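Local coordinates for adhesion G-protein coupled receptor G6 (Danio rerio, PDB 6V55) that probably acts as an adhesion G-protein coupled receptor in myelination, its calcium-binding extracellular region serving in cell adhesion, at residues A[49-62]-A[71-83]. Residues are numbered along the deposited sequence; the frame is centred on the assembly and turned at random.
With CA (calcium ion), chain C; NAG (2-acetamido-2-deoxy-beta-D-glucopyranose), chain N.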
ATOM      1  N   ASP A  49      -3.808   0.703 -12.460  1.00 26.29           N
ATOM      2  CA  ASP A  49      -5.087   0.090 -12.128  1.00 20.73           C
ATOM      3  C   ASP A  49      -5.189   0.088 -10.613  1.00 19.08           C
ATOM      4  O   ASP A  49      -4.171  -0.065  -9.938  1.00 20.65           O
ATOM      5  CB  ASP A  49      -5.175  -1.341 -12.657  1.00 16.77           C
ATOM      6  CG  ASP A  49      -6.580  -1.881 -12.623  1.00 19.60           C
ATOM      7  OD1 ASP A  49      -7.504  -1.057 -12.417  1.00 21.49           O
ATOM      8  OD2 ASP A  49      -6.762  -3.118 -12.770  1.00 19.36           O
ATOM      9  N   PHE A  50      -6.404   0.274 -10.085  1.00 14.55           N
ATOM     10  CA  PHE A  50      -6.598   0.405  -8.631  1.00 15.82           C
ATOM     11  C   PHE A  50      -8.066   0.175  -8.305  1.00 21.57           C
ATOM     12  O   PHE A  50      -8.905   1.018  -8.666  1.00 21.78           O
ATOM     13  CB  PHE A  50      -6.166   1.803  -8.118  1.00 14.34           C
ATOM     14  CG  PHE A  50      -6.300   2.003  -6.614  1.00 14.28           C
ATOM     15  CD1 PHE A  50      -7.467   2.549  -6.043  1.00 14.32           C
ATOM     16  CD2 PHE A  50      -5.229   1.725  -5.777  1.00 14.22           C
ATOM     17  CE1 PHE A  50      -7.583   2.730  -4.675  1.00 14.30           C
ATOM     18  CE2 PHE A  50      -5.327   1.928  -4.416  1.00 14.20           C
ATOM     19  CZ  PHE A  50      -6.507   2.433  -3.867  1.00 14.24           C
ATOM     20  N   GLU A  51      -8.366  -0.881  -7.544  1.00 13.76           N
ATOM     21  CA  GLU A  51      -9.690  -1.042  -6.954  1.00 18.40           C
ATOM     22  C   GLU A  51      -9.544  -1.665  -5.574  1.00 23.05           C
ATOM     23  O   GLU A  51      -9.111  -2.815  -5.457  1.00 27.03           O
ATOM     24  CB  GLU A  51     -10.597  -1.901  -7.835  1.00 22.53           C
ATOM     25  CG  GLU A  51     -11.996  -2.125  -7.243  1.00 32.70           C
ATOM     26  CD  GLU A  51     -12.807  -3.232  -7.949  1.00 43.88           C
ATOM     27  OE1 GLU A  51     -12.212  -4.219  -8.473  1.00 45.15           O
ATOM     28  OE2 GLU A  51     -14.057  -3.103  -7.966  1.00 47.63           O
ATOM     29  N   LEU A  52      -9.908  -0.916  -4.535  1.00 18.25           N
ATOM     30  CA  LEU A  52      -9.910  -1.420  -3.169  1.00 14.43           C
ATOM     31  C   LEU A  52     -11.327  -1.381  -2.614  1.00 16.86           C
ATOM     32  O   LEU A  52     -12.224  -0.756  -3.186  1.00 24.76           O
ATOM     33  CB  LEU A  52      -8.980  -0.600  -2.276  1.00 14.38           C
ATOM     34  CG  LEU A  52      -7.648  -1.250  -1.914  1.00 13.72           C
ATOM     35  CD1 LEU A  52      -6.818  -1.432  -3.161  1.00 14.36           C
ATOM     36  CD2 LEU A  52      -6.920  -0.369  -0.945  1.00 13.93           C
ATOM     37  N   GLU A  53     -11.519  -2.087  -1.505  1.00 13.41           N
ATOM     38  CA  GLU A  53     -12.768  -2.027  -0.754  1.00 14.88           C
ATOM     39  C   GLU A  53     -12.966  -0.613  -0.220  1.00 23.07           C
ATOM     40  O   GLU A  53     -12.070  -0.060   0.421  1.00 32.65           O
ATOM     41  CB  GLU A  53     -12.726  -3.035   0.388  1.00 13.28           C
ATOM     42  CG  GLU A  53     -13.854  -2.895   1.356  1.00 17.06           C
ATOM     43  CD  GLU A  53     -13.771  -3.862   2.538  1.00 20.35           C
ATOM     44  OE1 GLU A  53     -12.678  -4.384   2.845  1.00 17.57           O
ATOM     45  OE2 GLU A  53     -14.820  -4.098   3.183  1.00 20.86           O
ATOM     46  N   GLU A  54     -14.099   0.004  -0.531  1.00 23.83           N
ATOM     47  CA  GLU A  54     -14.290   1.383  -0.107  1.00 28.99           C
ATOM     48  C   GLU A  54     -14.797   1.449   1.334  1.00 24.52           C
ATOM     49  O   GLU A  54     -15.514   0.557   1.797  1.00 24.86           O
ATOM     50  CB  GLU A  54     -15.239   2.123  -1.053  1.00 43.89           C
ATOM     51  CG  GLU A  54     -14.960   3.653  -1.082  1.00 59.17           C
ATOM     52  CD  GLU A  54     -15.939   4.443  -1.935  1.00 68.50           C
ATOM     53  OE1 GLU A  54     -15.662   5.638  -2.215  1.00 71.14           O
ATOM     54  OE2 GLU A  54     -16.969   3.852  -2.342  1.00 71.76           O
ATOM     55  N   ALA A  55     -14.377   2.496   2.048  1.00 25.57           N
ATOM     56  CA  ALA A  55     -14.841   2.786   3.399  1.00 24.27           C
ATOM     57  C   ALA A  55     -14.633   4.264   3.695  1.00 30.50           C
ATOM     58  O   ALA A  55     -13.752   4.914   3.124  1.00 29.29           O
ATOM     59  CB  ALA A  55     -14.110   1.959   4.450  1.00 21.83           C
ATOM     60  N   GLN A  56     -15.464   4.785   4.603  1.00 34.48           N
ATOM     61  CA  GLN A  56     -15.318   6.150   5.098  1.00 35.98           C
ATOM     62  C   GLN A  56     -14.045   6.256   5.926  1.00 29.77           C
ATOM     63  O   GLN A  56     -13.874   5.531   6.908  1.00 27.53           O
ATOM     64  CB  GLN A  56     -16.530   6.547   5.941  1.00 44.70           C
ATOM     65  CG  GLN A  56     -17.713   7.082   5.139  1.00 53.47           C
ATOM     66  CD  GLN A  56     -17.439   8.450   4.533  1.00 61.64           C
ATOM     67  OE1 GLN A  56     -17.111   9.405   5.244  1.00 65.44           O
ATOM     68  NE2 GLN A  56     -17.559   8.548   3.207  1.00 63.65           N
ATOM     69  N   GLY A  57     -13.140   7.139   5.515  1.00 29.28           N
ATOM     70  CA  GLY A  57     -11.834   7.221   6.137  1.00 29.42           C
ATOM     71  C   GLY A  57     -10.901   6.083   5.794  1.00 25.69           C
ATOM     72  O   GLY A  57      -9.870   5.930   6.469  1.00 27.74           O
ATOM     73  N   CYS A  58     -11.247   5.288   4.768  1.00 21.19           N
ATOM     74  CA  CYS A  58     -10.464   4.161   4.242  1.00 20.55           C
ATOM     75  C   CYS A  58     -10.102   3.131   5.330  1.00 18.53           C
ATOM     76  O   CYS A  58      -9.018   2.538   5.317  1.00 17.04           O
ATOM     77  CB  CYS A  58      -9.236   4.692   3.477  1.00 14.59           C
ATOM     78  SG  CYS A  58      -9.628   5.309   1.740  0.48 24.37           S
ATOM     79  N   ILE A  59     -11.025   2.920   6.285  1.00 14.36           N
ATOM     80  CA  ILE A  59     -10.707   2.164   7.495  1.00 15.30           C
ATOM     81  C   ILE A  59     -10.830   0.660   7.320  1.00 19.23           C
ATOM     82  O   ILE A  59     -10.600  -0.083   8.288  1.00 23.98           O
ATOM     83  CB  ILE A  59     -11.585   2.590   8.693  1.00 14.73           C
ATOM     84  CG1 ILE A  59     -13.038   2.176   8.489  1.00 15.42           C
ATOM     85  CG2 ILE A  59     -11.518   4.092   8.936  1.00 14.73           C
ATOM     86  CD1 ILE A  59     -13.783   1.990   9.798  1.00 15.90           C
ATOM     87  N   TYR A  60     -11.160   0.180   6.118  1.00 19.34           N
ATOM     88  CA  TYR A  60     -11.234  -1.261   5.868  1.00 15.20           C
ATOM     89  C   TYR A  60      -9.965  -1.718   5.153  1.00 15.73           C
ATOM     90  O   TYR A  60      -9.078  -2.284   5.797  1.00 19.80           O
ATOM     91  CB  TYR A  60     -12.481  -1.623   5.059  1.00 13.61           C
ATOM     92  CG  TYR A  60     -13.803  -1.485   5.812  1.00 13.65           C
ATOM     93  CD1 TYR A  60     -13.833  -1.343   7.188  1.00 17.32           C
ATOM     94  CD2 TYR A  60     -15.020  -1.502   5.128  1.00 13.63           C
ATOM     95  CE1 TYR A  60     -15.033  -1.204   7.866  1.00 20.76           C
ATOM     96  CE2 TYR A  60     -16.222  -1.366   5.798  1.00 13.69           C
ATOM     97  CZ  TYR A  60     -16.220  -1.224   7.163  1.00 19.89           C
ATOM     98  OH  TYR A  60     -17.410  -1.106   7.847  1.00 28.67           O
ATOM     99  N   ASP A  61      -9.848  -1.492   3.842  1.00 13.60           N
ATOM    100  CA  ASP A  61      -8.588  -1.695   3.141  1.00 13.56           C
ATOM    101  C   ASP A  61      -8.074  -0.343   2.698  1.00 14.63           C
ATOM    102  O   ASP A  61      -8.841   0.460   2.170  1.00 19.61           O
ATOM    103  CB  ASP A  61      -8.735  -2.575   1.897  1.00 19.22           C
ATOM    104  CG  ASP A  61      -9.450  -3.884   2.172  1.00 22.16           C
ATOM    105  OD1 ASP A  61      -9.546  -4.252   3.356  1.00 21.08           O
ATOM    106  OD2 ASP A  61      -9.916  -4.539   1.205  1.00 20.30           O
ATOM    107  N   ARG A  62      -6.777  -0.088   2.863  1.00 13.82           N
ATOM    108  CA  ARG A  62      -6.221   1.192   2.433  1.00 14.02           C
ATOM    109  C   ARG A  62      -4.842   0.990   1.823  1.00 14.00           C
ATOM    110  O   ARG A  62      -4.129   0.042   2.155  1.00 14.39           O
ATOM    111  CB  ARG A  62      -6.141   2.206   3.592  1.00 14.21           C
ATOM    112  CG  ARG A  62      -5.225   1.811   4.723  1.00 14.20           C
ATOM    113  CD  ARG A  62      -4.981   2.975   5.697  1.00 20.41           C
ATOM    114  NE  ARG A  62      -6.209   3.445   6.336  1.00 25.69           N
ATOM    115  CZ  ARG A  62      -6.271   4.141   7.474  1.00 23.66           C
ATOM    116  NH1 ARG A  62      -5.163   4.477   8.145  1.00 15.96           N
ATOM    117  NH2 ARG A  62      -7.464   4.497   7.949  1.00 25.42           N
ATOM    118  N   ASP A  71       1.903  12.076   3.414  1.00 43.05           N
ATOM    119  CA  ASP A  71       1.393  10.768   3.784  1.00 42.27           C
ATOM    120  C   ASP A  71      -0.073  10.803   3.389  1.00 41.63           C
ATOM    121  O   ASP A  71      -0.814  11.646   3.905  1.00 50.58           O
ATOM    122  CB  ASP A  71       1.575  10.546   5.293  1.00 51.07           C
ATOM    123  CG  ASP A  71       1.142   9.164   5.769  1.00 59.75           C
ATOM    124  OD1 ASP A  71      -0.078   8.860   5.807  1.00 61.17           O
ATOM    125  OD2 ASP A  71       2.039   8.382   6.155  1.00 63.30           O
ATOM    126  N   ALA A  72      -0.518   9.939   2.481  1.00 29.43           N
ATOM    127  CA  ALA A  72      -1.922   9.975   2.118  1.00 20.42           C
ATOM    128  C   ALA A  72      -2.483   8.575   1.924  1.00 19.12           C
ATOM    129  O   ALA A  72      -1.835   7.727   1.302  1.00 17.86           O
ATOM    130  CB  ALA A  72      -2.126  10.790   0.860  1.00 20.26           C
ATOM    131  N   LYS A  73      -3.709   8.350   2.421  1.00 16.75           N
ATOM    132  CA  LYS A  73      -4.387   7.060   2.328  1.00 15.05           C
ATOM    133  C   LYS A  73      -5.380   7.056   1.170  1.00 20.81           C
ATOM    134  O   LYS A  73      -5.940   8.089   0.814  1.00 15.99           O
ATOM    135  CB  LYS A  73      -5.105   6.705   3.631  1.00 14.99           C
ATOM    136  CG  LYS A  73      -5.992   7.799   4.199  1.00 15.18           C
ATOM    137  CD  LYS A  73      -6.712   7.364   5.468  1.00 15.12           C
ATOM    138  CE  LYS A  73      -7.532   8.531   6.046  1.00 18.75           C
ATOM    139  NZ  LYS A  73      -8.335   8.131   7.271  1.00 25.77           N
ATOM    140  N   PHE A  74      -5.578   5.879   0.570  1.00 25.49           N
ATOM    141  CA  PHE A  74      -6.389   5.716  -0.633  1.00 23.79           C
ATOM    142  C   PHE A  74      -7.155   4.397  -0.557  1.00 21.74           C
ATOM    143  O   PHE A  74      -6.607   3.380  -0.125  1.00 22.57           O
ATOM    144  CB  PHE A  74      -5.533   5.684  -1.914  1.00 20.45           C
ATOM    145  CG  PHE A  74      -4.752   6.938  -2.185  1.00 23.04           C
ATOM    146  CD1 PHE A  74      -5.287   7.947  -2.992  1.00 22.46           C
ATOM    147  CD2 PHE A  74      -3.463   7.099  -1.675  1.00 26.64           C
ATOM    148  CE1 PHE A  74      -4.566   9.108  -3.267  1.00 21.55           C
ATOM    149  CE2 PHE A  74      -2.731   8.260  -1.936  1.00 27.52           C
ATOM    150  CZ  PHE A  74      -3.288   9.268  -2.739  1.00 24.65           C
ATOM    151  N   CYS A  75      -8.410   4.410  -0.999  1.00 19.51           N
ATOM    152  CA  CYS A  75      -9.174   3.187  -1.215  1.00 19.05           C
ATOM    153  C   CYS A  75     -10.209   3.457  -2.296  1.00 22.77           C
ATOM    154  O   CYS A  75     -10.209   4.519  -2.921  1.00 28.21           O
ATOM    155  CB  CYS A  75      -9.870   2.706   0.050  1.00 17.69           C
ATOM    156  SG  CYS A  75     -10.905   3.978   0.812  1.00 24.11           S
ATOM    157  N   GLY A  76     -11.121   2.502  -2.472  1.00 19.70           N
ATOM    158  CA  GLY A  76     -12.153   2.635  -3.485  1.00 21.19           C
ATOM    159  C   GLY A  76     -11.538   2.594  -4.869  1.00 27.19           C
ATOM    160  O   GLY A  76     -10.702   1.733  -5.171  1.00 29.90           O
ATOM    161  N   LEU A  77     -11.908   3.572  -5.696  1.00 26.39           N
ATOM    162  CA  LEU A  77     -11.302   3.753  -7.006  1.00 26.14           C
ATOM    163  C   LEU A  77     -10.430   4.992  -7.078  1.00 30.55           C
ATOM    164  O   LEU A  77      -9.983   5.347  -8.175  1.00 31.90           O
ATOM    165  CB  LEU A  77     -12.381   3.831  -8.083  1.00 24.54           C
ATOM    166  CG  LEU A  77     -12.921   2.437  -8.385  1.00 25.49           C
ATOM    167  CD1 LEU A  77     -14.409   2.510  -8.640  1.00 24.47           C
ATOM    168  CD2 LEU A  77     -12.168   1.844  -9.576  1.00 21.87           C
ATOM    169  N   THR A  78     -10.173   5.654  -5.940  1.00 29.82           N
ATOM    170  CA  THR A  78      -9.784   7.062  -5.980  1.00 29.42           C
ATOM    171  C   THR A  78      -8.348   7.276  -6.421  1.00 28.49           C
ATOM    172  O   THR A  78      -8.005   8.377  -6.848  1.00 34.28           O
ATOM    173  CB  THR A  78      -9.996   7.720  -4.612  1.00 28.64           C
ATOM    174  OG1 THR A  78      -9.115   7.128  -3.650  1.00 32.11           O
ATOM    175  CG2 THR A  78     -11.426   7.517  -4.143  1.00 25.11           C
ATOM    176  N   ALA A  79      -7.515   6.250  -6.372  1.00 26.90           N
ATOM    177  CA  ALA A  79      -6.120   6.401  -6.748  1.00 28.37           C
ATOM    178  C   ALA A  79      -5.838   5.942  -8.164  1.00 29.34           C
ATOM    179  O   ALA A  79      -4.665   5.861  -8.525  1.00 25.45           O
ATOM    180  CB  ALA A  79      -5.212   5.625  -5.787  1.00 29.31           C
ATOM    181  N   ASN A  80      -6.880   5.684  -8.974  1.00 33.56           N
ATOM    182  CA  ASN A  80      -6.731   4.865 -10.178  1.00 37.12           C
ATOM    183  C   ASN A  80      -5.949   5.566 -11.286  1.00 42.10           C
ATOM    184  O   ASN A  80      -4.986   5.007 -11.809  1.00 45.85           O
ATOM    185  CB  ASN A  80      -8.095   4.428 -10.698  1.00 36.56           C
ATOM    186  CG  ASN A  80      -8.001   3.736 -12.035  1.00 36.90           C
ATOM    187  OD1 ASN A  80      -7.592   2.569 -12.132  1.00 39.27           O
ATOM    188  ND2 ASN A  80      -8.366   4.455 -13.086  1.00 35.68           N
ATOM    189  N   GLY A  81      -6.328   6.774 -11.667  1.00 40.61           N
ATOM    190  CA  GLY A  81      -5.548   7.414 -12.717  1.00 42.96           C
ATOM    191  C   GLY A  81      -4.377   8.269 -12.253  1.00 44.32           C
ATOM    192  O   GLY A  81      -3.940   9.158 -12.986  1.00 51.34           O
ATOM    193  N   LEU A  82      -3.831   7.997 -11.072  1.00 39.12           N
ATOM    194  CA  LEU A  82      -3.006   8.963 -10.359  1.00 34.54           C
ATOM    195  C   LEU A  82      -1.507   8.766 -10.585  1.00 33.08           C
ATOM    196  O   LEU A  82      -1.026   7.649 -10.807  1.00 32.53           O
ATOM    197  CB  LEU A  82      -3.307   8.892  -8.866  1.00 37.76           C
ATOM    198  CG  LEU A  82      -4.309   9.929  -8.356  1.00 41.44           C
ATOM    199  CD1 LEU A  82      -5.688   9.805  -9.047  1.00 44.70           C
ATOM    200  CD2 LEU A  82      -4.416   9.816  -6.839  1.00 39.48           C
ATOM    201  N   THR A  83      -0.767   9.878 -10.497  1.00 33.23           N
ATOM    202  CA  THR A  83       0.685   9.906 -10.681  1.00 29.86           C
ATOM    203  C   THR A  83       1.301  10.784  -9.602  1.00 29.69           C
ATOM    204  O   THR A  83       1.080  11.994  -9.593  1.00 36.70           O
ATOM    205  CB  THR A  83       1.073  10.451 -12.058  1.00 30.32           C
ATOM    206  OG1 THR A  83       0.510   9.634 -13.098  1.00 34.42           O
ATOM    207  CG2 THR A  83       2.584  10.483 -12.195  1.00 26.32           C
TER
HETATM  208 CA    CA C 901     -11.069  -6.222   3.033  1.00 19.63          CA
HETATM  209  C1  NAG N 912     -17.297   4.174  11.845  1.00 62.55           C
HETATM  210  C2  NAG N 912     -18.599   4.939  12.158  1.00 69.69           C
HETATM  211  C3  NAG N 912     -18.948   5.912  11.013  1.00 70.17           C
HETATM  212  C4  NAG N 912     -17.770   6.809  10.629  1.00 68.18           C
HETATM  213  C5  NAG N 912     -16.485   6.004  10.399  1.00 66.97           C
HETATM  214  C6  NAG N 912     -15.269   6.892  10.237  1.00 63.51           C
HETATM  215  C7  NAG N 912     -20.016   3.550  13.618  1.00 81.87           C
HETATM  216  C8  NAG N 912     -21.194   2.621  13.679  1.00 81.68           C
HETATM  217  N2  NAG N 912     -19.703   4.021  12.404  1.00 75.23           N
HETATM  218  O3  NAG N 912     -20.039   6.733  11.420  1.00 69.59           O
HETATM  219  O4  NAG N 912     -18.074   7.550   9.447  1.00 62.98           O
HETATM  220  O5  NAG N 912     -16.225   5.134  11.518  1.00 66.77           O
HETATM  221  O6  NAG N 912     -14.046   6.168  10.240  1.00 59.16           O
HETATM  222  O7  NAG N 912     -19.365   3.847  14.623  1.00 85.35           O
HETATM  223  O   HOH W   1      -9.388  -8.152   3.076  1.00 59.18           O
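From Phe50 to Glu54 the chain runs beside the turns that follow strand 71-74, held by one nearly straight backbone bond, Leu52 N to Gly76 O at 2.8 Å (175° at the hydrogen). Phe50 packs against those turns. With CG anti to the backbone N (chi1 -178°), its ring reaches in among residues 74-79: the methyl of Ala79 sits squarely over one face, CB 3.6 Å from the ring centroid in a CH-pi contact, while Phe74 O and Cys75 CA lie at the edge in the ring plane. Phe106 and Val63 add to the packing round this side chain. An alanine here would probably leave a gap beneath the Ala79 methyl and strip Phe74 O and Cys75 CA of the ring edge they pack against. The type II' turn from Cys75 to Thr78 carries Gly76 at positive phi, which suits glycine, and Glu54 CG passes 3.8 Å from Gly76 CA, leaving little room at this position.

Farther along, Cys58 SG and Cys75 SG are joined covalently at 2.1 Å with chi3 -86°, tying the 55-61 loop to the residue just after strand 71-74. Beside the disulfide, Lys73 stretches out fully beyond CG and gives its NZ to Gly57 O (2.8 Å), tilted from the carbonyl plane. On the way its CD lies over one face of the Arg62 guanidinium, 3.8 Å above the plane. Arg62 NE in turn bonds Cys58 O at 3.1 Å, so both cationic chains fasten on loop carbonyls.

Glu53 OE1 and both Asp61 carboxylate oxygens bind calcium with Asp98, Ser100 and Val101; Glu53 OE2 salt-bridges Lys477, and Asp61 OD2 hydrogen-bonds Tyr25. A disulfide-braced loop beside an acidic calcium site is characteristic of calcium-binding CUB domains.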